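Local coordinates for protein estrogen receptor (Crassostrea gigas, PDB 4N1Y) that belongs to the steroid receptor family of transcription regulators and, through its ligand-binding domain, is probably active constitutively rather than switched on by a hormone, at residues Asn54-Val59 with Met146-Ala151; Leu140-Ala145 with Gln167-Ala172; Arg47-Leu52 with Cys76-Leu81; Val8-Ala13 with Asn58-Thr63; Leu81-Cys86 with Arg199-Arg204. All blocks are in the same frame, centred on the assembly; numbering follows the deposited sequence.

Interaction 1 (Asn54-Val59 with Met146-Ala151)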
# COMPACT_ATOMS: atom_id res chain seq x y z
N ASN B 54 -17.99 -12.26 9.30
CA ASN B 54 -19.33 -11.98 9.80
C ASN B 54 -19.55 -10.47 9.83
O ASN B 54 -20.63 -9.95 9.54
CB ASN B 54 -19.51 -12.58 11.20
CG ASN B 54 -19.61 -14.10 11.17
OD1 ASN B 54 -19.79 -14.70 10.11
ND2 ASN B 54 -19.52 -14.72 12.35
N TRP B 55 -18.47 -9.79 10.16
CA TRP B 55 -18.48 -8.35 10.27
C TRP B 55 -18.64 -7.69 8.91
O TRP B 55 -19.39 -6.72 8.78
CB TRP B 55 -17.17 -7.90 10.92
CG TRP B 55 -16.90 -6.49 10.73
CD1 TRP B 55 -17.40 -5.45 11.44
CD2 TRP B 55 -16.09 -5.93 9.70
NE1 TRP B 55 -16.92 -4.27 10.94
CE2 TRP B 55 -16.12 -4.54 9.87
CE3 TRP B 55 -15.33 -6.48 8.66
CZ2 TRP B 55 -15.41 -3.67 9.03
CZ3 TRP B 55 -14.62 -5.62 7.83
CH2 TRP B 55 -14.68 -4.23 8.02
N ALA B 56 -17.94 -8.21 7.91
CA ALA B 56 -17.98 -7.64 6.56
C ALA B 56 -19.41 -7.55 6.03
O ALA B 56 -19.81 -6.54 5.44
CB ALA B 56 -17.13 -8.46 5.62
N LYS B 57 -20.18 -8.60 6.28
CA LYS B 57 -21.53 -8.68 5.76
C LYS B 57 -22.39 -7.57 6.35
O LYS B 57 -23.47 -7.24 5.84
CB LYS B 57 -22.10 -10.08 6.03
CG LYS B 57 -21.24 -11.14 5.36
CD LYS B 57 -21.73 -12.55 5.56
CE LYS B 57 -20.81 -13.52 4.83
NZ LYS B 57 -21.17 -14.95 5.05
N ASN B 58 -21.88 -6.94 7.41
CA ASN B 58 -22.57 -5.82 8.02
C ASN B 58 -22.15 -4.50 7.42
O ASN B 58 -22.81 -3.49 7.66
CB ASN B 58 -22.31 -5.77 9.53
CG ASN B 58 -23.01 -6.88 10.28
OD1 ASN B 58 -22.86 -8.06 9.96
ND2 ASN B 58 -23.80 -6.50 11.27
N VAL B 59 -21.07 -4.48 6.65
CA VAL B 59 -20.67 -3.23 6.02
C VAL B 59 -21.69 -2.90 4.93
O VAL B 59 -21.87 -3.67 3.99
CB VAL B 59 -19.26 -3.29 5.46
CG1 VAL B 59 -18.90 -1.98 4.81
CG2 VAL B 59 -18.27 -3.61 6.60
N MET B 146 -13.08 0.68 4.74
CA MET B 146 -12.35 1.19 3.60
C MET B 146 -11.32 0.18 3.10
O MET B 146 -11.22 -0.08 1.89
CB MET B 146 -11.68 2.50 3.97
CG MET B 146 -11.08 3.18 2.79
SD MET B 146 -12.29 3.28 1.47
CE MET B 146 -13.07 4.81 1.91
N VAL B 147 -10.58 -0.44 4.02
CA VAL B 147 -9.56 -1.43 3.66
C VAL B 147 -10.21 -2.55 2.86
O VAL B 147 -9.67 -3.02 1.87
CB VAL B 147 -8.85 -2.01 4.90
CG1 VAL B 147 -7.96 -3.21 4.50
CG2 VAL B 147 -8.01 -0.95 5.56
N LEU B 148 -11.39 -2.95 3.32
CA LEU B 148 -12.21 -3.96 2.66
C LEU B 148 -12.62 -3.57 1.24
O LEU B 148 -12.35 -4.29 0.30
CB LEU B 148 -13.45 -4.23 3.49
CG LEU B 148 -14.48 -5.18 2.91
CD1 LEU B 148 -13.89 -6.56 2.84
CD2 LEU B 148 -15.71 -5.15 3.79
N VAL B 149 -13.25 -2.40 1.09
CA VAL B 149 -13.78 -2.02 -0.22
C VAL B 149 -12.68 -1.54 -1.17
O VAL B 149 -12.90 -1.45 -2.38
CB VAL B 149 -14.87 -0.92 -0.10
CG1 VAL B 149 -15.91 -1.31 0.94
CG2 VAL B 149 -14.25 0.43 0.25
N ASN B 150 -11.50 -1.25 -0.62
CA ASN B 150 -10.36 -0.83 -1.43
C ASN B 150 -9.44 -2.02 -1.71
O ASN B 150 -8.34 -1.86 -2.25
CB ASN B 150 -9.55 0.25 -0.72
CG ASN B 150 -8.61 1.00 -1.65
OD1 ASN B 150 -9.01 1.42 -2.74
ND2 ASN B 150 -7.34 1.13 -1.25
N ALA B 151 -9.90 -3.22 -1.34
CA ALA B 151 -9.06 -4.41 -1.46
C ALA B 151 -8.60 -4.66 -2.89
O ALA B 151 -7.42 -4.88 -3.14
CB ALA B 151 -9.80 -5.64 -0.94

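Interaction 2 (Leu140-Ala145 with Gln167-Ala172)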
# COMPACT_ATOMS: atom_id res chain seq x y z
N LEU B 140 -11.48 4.35 12.98
CA LEU B 140 -10.92 3.03 12.69
C LEU B 140 -11.95 2.11 12.02
O LEU B 140 -11.63 1.43 11.03
CB LEU B 140 -10.41 2.35 13.96
CG LEU B 140 -10.01 0.91 13.57
CD1 LEU B 140 -8.52 0.76 13.19
CD2 LEU B 140 -10.43 -0.13 14.60
N LEU B 141 -13.17 2.10 12.56
CA LEU B 141 -14.27 1.37 11.95
C LEU B 141 -14.38 1.71 10.45
O LEU B 141 -14.52 0.83 9.61
CB LEU B 141 -15.57 1.68 12.68
CG LEU B 141 -15.59 1.11 14.10
CD1 LEU B 141 -16.89 1.36 14.81
CD2 LEU B 141 -15.32 -0.37 14.05
N LEU B 142 -14.31 3.00 10.13
CA LEU B 142 -14.41 3.42 8.75
C LEU B 142 -13.21 2.92 7.98
O LEU B 142 -13.31 2.46 6.85
CB LEU B 142 -14.52 4.94 8.66
CG LEU B 142 -15.86 5.45 9.21
CD1 LEU B 142 -15.90 6.97 9.18
CD2 LEU B 142 -17.06 4.83 8.45
N LEU B 143 -12.06 2.97 8.63
CA LEU B 143 -10.82 2.54 7.99
C LEU B 143 -10.85 1.07 7.59
O LEU B 143 -10.45 0.73 6.48
CB LEU B 143 -9.66 2.78 8.94
CG LEU B 143 -9.11 4.20 8.91
CD1 LEU B 143 -8.17 4.36 10.04
CD2 LEU B 143 -8.38 4.41 7.60
N GLN B 144 -11.32 0.20 8.47
CA GLN B 144 -11.37 -1.19 8.11
C GLN B 144 -12.37 -1.37 6.96
O GLN B 144 -12.09 -2.09 6.00
CB GLN B 144 -11.67 -2.08 9.31
CG GLN B 144 -12.66 -1.59 10.31
CD GLN B 144 -12.68 -2.46 11.55
OE1 GLN B 144 -13.68 -2.56 12.26
NE2 GLN B 144 -11.54 -3.09 11.83
N ALA B 145 -13.51 -0.72 7.04
CA ALA B 145 -14.50 -0.82 5.97
C ALA B 145 -13.85 -0.39 4.66
O ALA B 145 -14.01 -1.04 3.60
CB ALA B 145 -15.70 0.00 6.27
N GLN B 167 -17.58 5.59 -2.36
CA GLN B 167 -18.03 6.96 -2.28
C GLN B 167 -18.68 7.23 -0.94
O GLN B 167 -18.41 8.25 -0.31
CB GLN B 167 -18.97 7.28 -3.44
CG GLN B 167 -18.28 7.21 -4.79
CD GLN B 167 -17.01 8.04 -4.83
OE1 GLN B 167 -17.07 9.27 -4.90
NE2 GLN B 167 -15.86 7.38 -4.75
N SER B 168 -19.54 6.31 -0.50
CA SER B 168 -20.19 6.51 0.79
C SER B 168 -19.17 6.47 1.91
O SER B 168 -19.22 7.30 2.82
CB SER B 168 -21.26 5.45 1.06
OG SER B 168 -22.30 5.48 0.10
N LEU B 169 -18.22 5.55 1.84
CA LEU B 169 -17.20 5.47 2.88
C LEU B 169 -16.33 6.73 2.91
O LEU B 169 -16.08 7.28 3.98
CB LEU B 169 -16.35 4.22 2.70
CG LEU B 169 -17.16 3.00 3.11
CD1 LEU B 169 -16.38 1.70 2.92
CD2 LEU B 169 -17.62 3.17 4.54
N LEU B 170 -15.93 7.21 1.74
CA LEU B 170 -15.13 8.43 1.64
C LEU B 170 -15.83 9.63 2.30
O LEU B 170 -15.19 10.39 3.03
CB LEU B 170 -14.84 8.75 0.19
CG LEU B 170 -13.77 7.91 -0.49
CD1 LEU B 170 -13.59 8.37 -1.92
CD2 LEU B 170 -12.47 7.99 0.29
N ASP B 171 -17.13 9.78 2.06
CA ASP B 171 -17.89 10.84 2.71
C ASP B 171 -17.89 10.66 4.22
O ASP B 171 -17.71 11.62 4.96
CB ASP B 171 -19.33 10.86 2.20
CG ASP B 171 -19.43 11.30 0.76
OD1 ASP B 171 -18.42 11.84 0.22
OD2 ASP B 171 -20.52 11.10 0.16
N ALA B 172 -18.10 9.43 4.69
CA ALA B 172 -18.18 9.16 6.12
C ALA B 172 -16.85 9.43 6.83
O ALA B 172 -16.81 9.98 7.93
CB ALA B 172 -18.63 7.73 6.35

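Interaction 3 (Arg47-Leu52 with Cys76-Leu81)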
# COMPACT_ATOMS: atom_id res chain seq x y z
N ARG B 47 -9.60 -17.15 14.46
CA ARG B 47 -10.82 -16.77 15.17
C ARG B 47 -11.21 -15.35 14.78
O ARG B 47 -12.37 -15.06 14.51
CB ARG B 47 -10.61 -16.89 16.68
CG ARG B 47 -10.27 -18.31 17.13
CD ARG B 47 -10.56 -18.54 18.62
NE ARG B 47 -10.17 -17.39 19.43
CZ ARG B 47 -10.78 -17.01 20.55
NH1 ARG B 47 -11.82 -17.69 21.01
NH2 ARG B 47 -10.33 -15.94 21.20
N GLU B 48 -10.22 -14.46 14.68
CA GLU B 48 -10.51 -13.08 14.31
C GLU B 48 -10.96 -13.09 12.84
O GLU B 48 -11.74 -12.24 12.40
CB GLU B 48 -9.30 -12.15 14.55
CG GLU B 48 -8.77 -12.16 16.02
CD GLU B 48 -7.54 -11.26 16.31
OE1 GLU B 48 -6.75 -10.98 15.38
OE2 GLU B 48 -7.35 -10.88 17.49
N LEU B 49 -10.50 -14.08 12.09
CA LEU B 49 -10.88 -14.21 10.69
C LEU B 49 -12.37 -14.52 10.51
O LEU B 49 -13.04 -13.89 9.69
CB LEU B 49 -10.04 -15.29 10.01
CG LEU B 49 -10.13 -15.36 8.49
CD1 LEU B 49 -9.88 -14.01 7.85
CD2 LEU B 49 -9.15 -16.41 7.93
N VAL B 50 -12.89 -15.48 11.27
CA VAL B 50 -14.32 -15.78 11.25
C VAL B 50 -15.16 -14.56 11.60
O VAL B 50 -16.21 -14.31 11.02
CB VAL B 50 -14.68 -16.92 12.21
CG1 VAL B 50 -16.18 -17.11 12.25
CG2 VAL B 50 -14.01 -18.21 11.79
N HIS B 51 -14.69 -13.80 12.59
CA HIS B 51 -15.35 -12.58 13.02
C HIS B 51 -15.39 -11.51 11.93
O HIS B 51 -16.42 -10.86 11.75
CB HIS B 51 -14.65 -12.04 14.26
CG HIS B 51 -14.96 -12.82 15.50
ND1 HIS B 51 -16.21 -12.82 16.09
CD2 HIS B 51 -14.19 -13.62 16.26
CE1 HIS B 51 -16.18 -13.59 17.17
NE2 HIS B 51 -14.97 -14.09 17.29
N LEU B 52 -14.28 -11.33 11.21
CA LEU B 52 -14.20 -10.36 10.12
C LEU B 52 -15.25 -10.62 9.05
O LEU B 52 -15.99 -9.72 8.65
CB LEU B 52 -12.83 -10.42 9.44
CG LEU B 52 -11.62 -9.83 10.14
CD1 LEU B 52 -10.43 -10.03 9.25
CD2 LEU B 52 -11.83 -8.35 10.42
N CYS B 76 -8.58 -10.81 -0.72
CA CYS B 76 -7.51 -9.86 -0.92
C CYS B 76 -6.99 -9.26 0.39
O CYS B 76 -5.78 -9.24 0.61
CB CYS B 76 -7.96 -8.73 -1.86
SG CYS B 76 -8.22 -9.23 -3.58
N CYS B 77 -7.90 -8.86 1.27
CA CYS B 77 -7.50 -7.94 2.33
C CYS B 77 -7.56 -8.48 3.77
O CYS B 77 -7.37 -7.72 4.72
CB CYS B 77 -8.39 -6.69 2.26
SG CYS B 77 -10.03 -6.98 2.96
N TRP B 78 -7.78 -9.79 3.93
CA TRP B 78 -7.97 -10.35 5.27
C TRP B 78 -6.78 -10.06 6.16
O TRP B 78 -6.95 -9.66 7.32
CB TRP B 78 -8.21 -11.86 5.21
CG TRP B 78 -7.08 -12.63 4.57
CD1 TRP B 78 -6.83 -12.75 3.23
CD2 TRP B 78 -6.09 -13.41 5.24
NE1 TRP B 78 -5.72 -13.54 3.03
CE2 TRP B 78 -5.24 -13.95 4.25
CE3 TRP B 78 -5.81 -13.68 6.58
CZ2 TRP B 78 -4.14 -14.75 4.55
CZ3 TRP B 78 -4.71 -14.48 6.88
CH2 TRP B 78 -3.90 -15.01 5.87
N MET B 79 -5.58 -10.22 5.63
CA MET B 79 -4.39 -10.01 6.45
C MET B 79 -4.22 -8.54 6.84
O MET B 79 -3.77 -8.24 7.94
CB MET B 79 -3.14 -10.50 5.72
CG MET B 79 -1.85 -10.28 6.50
SD MET B 79 -1.82 -11.22 8.05
CE MET B 79 -1.11 -12.76 7.45
N GLU B 80 -4.55 -7.63 5.92
CA GLU B 80 -4.48 -6.20 6.21
C GLU B 80 -5.42 -5.86 7.36
O GLU B 80 -5.05 -5.14 8.29
CB GLU B 80 -4.84 -5.35 4.99
CG GLU B 80 -4.17 -5.76 3.70
CD GLU B 80 -4.70 -4.99 2.49
OE1 GLU B 80 -4.86 -3.75 2.59
OE2 GLU B 80 -5.00 -5.63 1.45
N LEU B 81 -6.62 -6.41 7.31
CA LEU B 81 -7.60 -6.16 8.36
C LEU B 81 -7.09 -6.64 9.71
O LEU B 81 -7.21 -5.93 10.70
CB LEU B 81 -8.93 -6.84 8.02
CG LEU B 81 -9.67 -6.15 6.86
CD1 LEU B 81 -10.87 -6.98 6.40
CD2 LEU B 81 -10.08 -4.71 7.20

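Interaction 4 (Val8-Ala13 with Asn58-Thr63)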
# COMPACT_ATOMS: atom_id res chain seq x y z
N VAL B 8 -23.95 8.85 9.24
CA VAL B 8 -24.53 8.45 10.52
C VAL B 8 -25.02 7.02 10.49
O VAL B 8 -24.87 6.27 11.46
CB VAL B 8 -25.69 9.36 10.88
CG1 VAL B 8 -26.14 9.08 12.30
CG2 VAL B 8 -25.28 10.81 10.70
N THR B 9 -25.62 6.63 9.36
CA THR B 9 -26.16 5.29 9.23
C THR B 9 -25.07 4.26 9.08
O THR B 9 -25.13 3.19 9.67
CB THR B 9 -27.11 5.19 8.04
OG1 THR B 9 -28.22 6.08 8.25
CG2 THR B 9 -27.65 3.78 7.91
N ILE B 10 -24.04 4.62 8.31
CA ILE B 10 -22.88 3.76 8.15
C ILE B 10 -22.22 3.50 9.51
O ILE B 10 -21.92 2.35 9.85
CB ILE B 10 -21.85 4.40 7.19
CG1 ILE B 10 -22.39 4.40 5.77
CG2 ILE B 10 -20.52 3.64 7.22
CD1 ILE B 10 -21.54 5.22 4.83
N LEU B 11 -22.03 4.57 10.29
CA LEU B 11 -21.33 4.46 11.56
C LEU B 11 -22.08 3.64 12.60
O LEU B 11 -21.48 2.84 13.33
CB LEU B 11 -21.01 5.84 12.13
CG LEU B 11 -19.66 6.37 11.64
CD1 LEU B 11 -19.32 7.72 12.25
CD2 LEU B 11 -18.55 5.36 11.89
N GLN B 12 -23.39 3.84 12.68
CA GLN B 12 -24.19 3.01 13.56
C GLN B 12 -24.06 1.56 13.15
O GLN B 12 -23.84 0.70 14.00
CB GLN B 12 -25.64 3.46 13.56
CG GLN B 12 -25.82 4.80 14.25
CD GLN B 12 -27.25 5.30 14.20
OE1 GLN B 12 -28.00 4.96 13.29
NE2 GLN B 12 -27.63 6.10 15.19
N ALA B 13 -24.14 1.29 11.85
CA ALA B 13 -24.07 -0.08 11.36
C ALA B 13 -22.73 -0.70 11.75
O ALA B 13 -22.69 -1.76 12.39
CB ALA B 13 -24.27 -0.11 9.84
N ASN B 58 -21.88 -6.94 7.41
CA ASN B 58 -22.57 -5.82 8.02
C ASN B 58 -22.15 -4.50 7.42
O ASN B 58 -22.81 -3.49 7.66
CB ASN B 58 -22.31 -5.77 9.53
CG ASN B 58 -23.01 -6.88 10.28
OD1 ASN B 58 -22.86 -8.06 9.96
ND2 ASN B 58 -23.80 -6.50 11.27
N VAL B 59 -21.07 -4.48 6.65
CA VAL B 59 -20.67 -3.23 6.02
C VAL B 59 -21.69 -2.90 4.93
O VAL B 59 -21.87 -3.67 3.99
CB VAL B 59 -19.26 -3.29 5.46
CG1 VAL B 59 -18.90 -1.98 4.81
CG2 VAL B 59 -18.27 -3.61 6.60
N PRO B 60 -22.39 -1.77 5.09
CA PRO B 60 -23.54 -1.44 4.25
C PRO B 60 -23.19 -1.46 2.77
O PRO B 60 -22.24 -0.80 2.34
CB PRO B 60 -23.94 -0.03 4.71
CG PRO B 60 -22.79 0.46 5.50
CD PRO B 60 -22.12 -0.72 6.09
N GLY B 61 -23.94 -2.27 2.03
CA GLY B 61 -23.75 -2.42 0.60
C GLY B 61 -23.15 -3.77 0.28
O GLY B 61 -23.44 -4.34 -0.77
N TYR B 62 -22.36 -4.30 1.20
CA TYR B 62 -21.55 -5.49 0.95
C TYR B 62 -22.37 -6.74 0.59
O TYR B 62 -22.01 -7.51 -0.31
CB TYR B 62 -20.67 -5.79 2.17
CG TYR B 62 -19.65 -6.89 1.96
CD1 TYR B 62 -18.40 -6.59 1.43
CD2 TYR B 62 -19.93 -8.21 2.28
CE1 TYR B 62 -17.46 -7.57 1.22
CE2 TYR B 62 -18.99 -9.20 2.07
CZ TYR B 62 -17.76 -8.87 1.54
OH TYR B 62 -16.81 -9.82 1.33
N THR B 63 -23.48 -6.94 1.28
CA THR B 63 -24.27 -8.13 1.02
C THR B 63 -25.01 -8.04 -0.31
O THR B 63 -25.66 -8.99 -0.74
CB THR B 63 -25.24 -8.39 2.16
OG1 THR B 63 -25.97 -7.20 2.44
CG2 THR B 63 -24.45 -8.81 3.38

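Interaction 5 (Leu81-Cys86 with Arg199-Arg204)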
# COMPACT_ATOMS: atom_id res chain seq x y z
N LEU B 81 -6.62 -6.41 7.31
CA LEU B 81 -7.60 -6.16 8.36
C LEU B 81 -7.09 -6.64 9.71
O LEU B 81 -7.21 -5.93 10.70
CB LEU B 81 -8.93 -6.84 8.02
CG LEU B 81 -9.67 -6.15 6.86
CD1 LEU B 81 -10.87 -6.98 6.40
CD2 LEU B 81 -10.08 -4.71 7.20
N LEU B 82 -6.51 -7.84 9.75
CA LEU B 82 -5.93 -8.34 10.98
C LEU B 82 -4.90 -7.37 11.54
O LEU B 82 -4.95 -7.03 12.72
CB LEU B 82 -5.31 -9.72 10.77
CG LEU B 82 -6.30 -10.83 10.48
CD1 LEU B 82 -5.58 -12.12 10.17
CD2 LEU B 82 -7.22 -11.04 11.68
N LEU B 83 -3.95 -6.96 10.70
CA LEU B 83 -2.87 -6.08 11.13
C LEU B 83 -3.38 -4.68 11.47
O LEU B 83 -2.94 -4.07 12.45
CB LEU B 83 -1.79 -5.98 10.05
CG LEU B 83 -1.21 -7.34 9.66
CD1 LEU B 83 -0.07 -7.22 8.65
CD2 LEU B 83 -0.76 -8.11 10.90
N LEU B 84 -4.32 -4.18 10.68
CA LEU B 84 -4.88 -2.87 10.95
C LEU B 84 -5.51 -2.85 12.33
O LEU B 84 -5.32 -1.91 13.10
CB LEU B 84 -5.91 -2.47 9.89
CG LEU B 84 -6.57 -1.13 10.21
CD1 LEU B 84 -5.64 -0.03 9.77
CD2 LEU B 84 -7.91 -0.98 9.53
N ASN B 85 -6.26 -3.90 12.65
CA ASN B 85 -6.91 -4.00 13.95
C ASN B 85 -5.90 -4.05 15.07
O ASN B 85 -5.99 -3.30 16.04
CB ASN B 85 -7.79 -5.23 14.01
CG ASN B 85 -9.03 -5.09 13.19
OD1 ASN B 85 -9.38 -3.99 12.76
ND2 ASN B 85 -9.73 -6.20 12.98
N CYS B 86 -4.93 -4.93 14.90
CA CYS B 86 -3.89 -5.12 15.88
C CYS B 86 -3.18 -3.82 16.20
O CYS B 86 -2.90 -3.53 17.37
CB CYS B 86 -2.90 -6.16 15.39
SG CYS B 86 -1.52 -6.38 16.50
N ARG B 199 -0.95 -2.16 3.89
CA ARG B 199 -0.98 -2.96 2.67
C ARG B 199 0.35 -3.70 2.46
O ARG B 199 0.38 -4.89 2.17
CB ARG B 199 -1.29 -2.07 1.47
CG ARG B 199 -1.19 -2.75 0.12
CD ARG B 199 -2.34 -3.73 -0.10
NE ARG B 199 -3.67 -3.10 -0.06
CZ ARG B 199 -4.35 -2.68 -1.13
NH1 ARG B 199 -3.81 -2.77 -2.34
NH2 ARG B 199 -5.55 -2.14 -0.99
N GLN B 200 1.45 -2.98 2.63
CA GLN B 200 2.77 -3.57 2.51
C GLN B 200 2.96 -4.65 3.59
O GLN B 200 3.44 -5.75 3.32
CB GLN B 200 3.85 -2.50 2.59
CG GLN B 200 5.24 -3.02 2.36
CD GLN B 200 6.25 -1.92 2.21
OE1 GLN B 200 6.08 -0.81 2.72
NE2 GLN B 200 7.32 -2.20 1.48
N ALA B 201 2.57 -4.32 4.82
CA ALA B 201 2.66 -5.30 5.89
C ALA B 201 1.79 -6.53 5.61
O ALA B 201 2.19 -7.66 5.90
CB ALA B 201 2.26 -4.67 7.22
N GLY B 202 0.62 -6.31 5.03
CA GLY B 202 -0.30 -7.41 4.75
C GLY B 202 0.31 -8.40 3.79
O GLY B 202 0.27 -9.62 4.00
N GLU B 203 0.89 -7.86 2.73
CA GLU B 203 1.49 -8.65 1.66
C GLU B 203 2.59 -9.54 2.21
O GLU B 203 2.66 -10.75 1.90
CB GLU B 203 2.02 -7.72 0.58
CG GLU B 203 2.66 -8.37 -0.62
CD GLU B 203 1.63 -8.78 -1.64
OE1 GLU B 203 0.42 -8.57 -1.40
OE2 GLU B 203 2.03 -9.29 -2.71
N ARG B 204 3.45 -8.94 3.01
CA ARG B 204 4.52 -9.68 3.63
C ARG B 204 3.96 -10.68 4.62
O ARG B 204 4.46 -11.80 4.74
CB ARG B 204 5.48 -8.72 4.32
CG ARG B 204 6.22 -7.87 3.32
CD ARG B 204 7.02 -6.80 3.99
NE ARG B 204 7.89 -6.14 3.03
CZ ARG B 204 8.54 -5.01 3.28
NH1 ARG B 204 8.40 -4.43 4.47
NH2 ARG B 204 9.32 -4.48 2.36

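Interaction 1 (Asn54-Val59 with Met146-Ala151)
Ala56 of helix 34-56 faces Leu148 of helix 137-149 with 7.9 Å between their CA atoms, and the chain then folds through a type I beta turn from Ala56 to Val59, closed by the hydrogen bond from Val59 N to Ala56 O. Leu148 spans the gap. Its CG stands anti to the backbone N (chi1 176°), which carries CD2 across to Ala56 CB at 4.0 Å. Val59 meets it tip to tip, CG2 against Leu148 CD2 at 4.1 Å. In the antiparallel three-layer helical sandwich of nuclear-receptor ligand-binding domains, this closes a buried seam between helices 34-56 and 137-149. Trp55 adds one ring atom, CZ3, obliquely 4.2 Å from Leu148 CD2, while Val59 CG2 sits 3.7 Å above one face of the indole, toward the rim. Small Ala56 lets the leucine approach the backbone, and the branched Val59 fills the angle between leucine and indole. Tyr62 also packs on Leu148.

Interaction 2 (Leu140-Ala145 with Gln167-Ala172)
Leu142 and Ala145, three residues apart on helix 137-149, pack against Leu169 and Ala172, spaced likewise on helix 159-180. These are two neighbouring helices of the nuclear-receptor alpha-helical sandwich, running nearly antiparallel at 157° with local axes 10.0 Å apart. Their opposed directions give a reciprocal fit in which the large residue of each helix lies on the small one of the other. Leu142 comes first. With CG anti to its carbonyl carbon (chi1 -69°), it spreads its two methyls over the far helix, CD2 resting 3.9 Å from Ala172 CB and CD1 reaching the backbone at Ala172 O. The same CD2 lies 4.3 Å from Leu169 CD2, where the leucines meet. Helix 7-15 covers this end, with Leu11 and Leu14 on Leu142. Gln144, a residue before the second contact point, instead looks to helix 67-89, where it packs on Leu81 and Leu84. One turn beyond Leu142, Ala145 has no more than a methyl, which suits a place that Leu169 must fill. Across the far helix, Asp171 forms a salt bridge with Arg186 of the second subunit, so helix 159-180 has the apolar core on one flank and the dimer partner on another. At the end of the walk, Leu169 CD1 lies 3.8 Å from Ala145 CB and 3.7 Å from Ala145 O.

Interaction 3 (Arg47-Leu52 with Cys76-Leu81)
Leu52 has the most surface buried here, followed by Trp78 and Leu49, and all three lie in the core of the ligand-binding domain's helical sandwich, where outer helix 34-56 crosses middle-layer helix 67-89. The local axes pass 10.6 Å apart at 119°. Leu52 points at the far helix and sets CD1 against Leu81 CB at 3.7 Å, with CD2 at 4.1 Å from the same atom. The two leucines cross obliquely, so a forked end straddles the neighbour's first side-chain carbon, and Leu52 CD1 also lies 4.0 Å from Trp78 O. Trp78 holds CG between its backbone N and carbonyl carbon (chi1 59°), the crowded position. This carries the indole along its own helix, so that Met79 CB stands 4.1 Å above the centre of one ring face. The Trp78 side chain also packs on Ile206 and, on helix 222-229, Leu224 and Met227; as in other nuclear receptors, this last helix probably forms part of the coactivator surface. Helix 67-89 is kinked here, the N atoms of Met79 and Glu80 lacking the usual bond to the turn before. Glu48 makes a long, weak ion pair with Arg89, probably the counterpart of the pair that binds the steroid phenol in vertebrate estrogen receptors. Leu49 holds CG anti to the backbone N (chi1 -169°) and swings its end inward until CD1 lies 3.8 Å from Trp78 CB.

Interaction 4 (Val8-Ala13 with Asn58-Thr63)
Pro60 takes Ile10 at closer range and Ala13 more loosely, while Asn58 lies at the solvent side. Ile10 CG1 lies 4.0 Å from Pro60 CG, the two side chains crossing at about a right angle, so the isoleucine stem bears on the corner of the pyrrolidine ring. CG1 stands anti to the carbonyl carbon of Ile10 (chi1 -69°), while the CG2 branch is turned to its other neighbours. The buried Ile10 also packs on Leu142 and Leu169, and on Ser168, so the helix is bedded on helices 137-149 and 159-180. Helix 7-15, the first helix of the modelled chain and probably helix 1 of the ligand-binding fold, is laid here across the loop that joins helices 34-56 and 67-89 of the alpha-helical sandwich. That loop is shaped by a type II beta turn from Val59 to Tyr62, with Tyr62 N bonded to Val59 O at 2.9 Å. Proline, whose ring restrains phi (here -55°), suits the second place of such a turn. Gly61 suits the third, where phi is 108° and a beta carbon would meet Pro60 O. One turn along the helix from Ile10 the fit slackens: Ala13 CB is 4.4 Å from Pro60 CD and 4.3 Å from Asn58 O, touching a backbone oxygen and the ring carbon CD with only a methyl. Asn58, polar and exposed to solvent, packs here on Ala17.

Interaction 5 (Leu81-Cys86 with Arg199-Arg204)
The flat groups that matter where Leu83 meets Ala201 and Gly202 are the peptide between those two residues and, further round helix 187-215, the guanidinium of Arg204, which has Gln200 CG 3.9 Å above its centre on one face. Leu83 CD1 lies over a face of the peptide, 3.6 Å from Ala201 C and 3.8 Å from Gly202 N. Its CG is anti to the carbonyl carbon (chi1 -57°), which directs the methyl onto the far helix; the same CD1 touches Ala201 CB at 3.7 Å. Alanine and glycine keep this surface low, and at Gly202 the leucine can rest on bare backbone. The turned-away side of helix 187-215 is polar and meets the dimer partner: Glu203 pairs with Arg204 of the second subunit, and Arg204 with Glu203 of the second subunit, in intersubunit salt bridges. Helix 67-89 runs through the middle of the domain, with helix 34-56 on Leu82, helices 117-132 and 137-149 on Leu84, and helix 187-215 on Leu83.

Interactions 3 and 5 share Leu81 on helix 67-89, their centres about 9 Å apart, and are tied by the salt bridge from Glu80 OE1 to Arg199 NE at 3.0 Å. Interaction 1 is about 9 Å, centre to centre, from both interaction 2 and interaction 4. It meets the former where Trp55 CZ2 packs 3.7 Å from Gln144 CG and shares Asn58 and Val59 with the latter. Ile10 of interaction 4 joins interaction 2, its CG2 lying 4.0 Å from Leu169 CD2. Interactions 4 and 5 are the farthest apart, about 22 Å between centres. Interactions 1, 2 and 5 reach the second subunit; no other chain touches the segments of interactions 3 and 4.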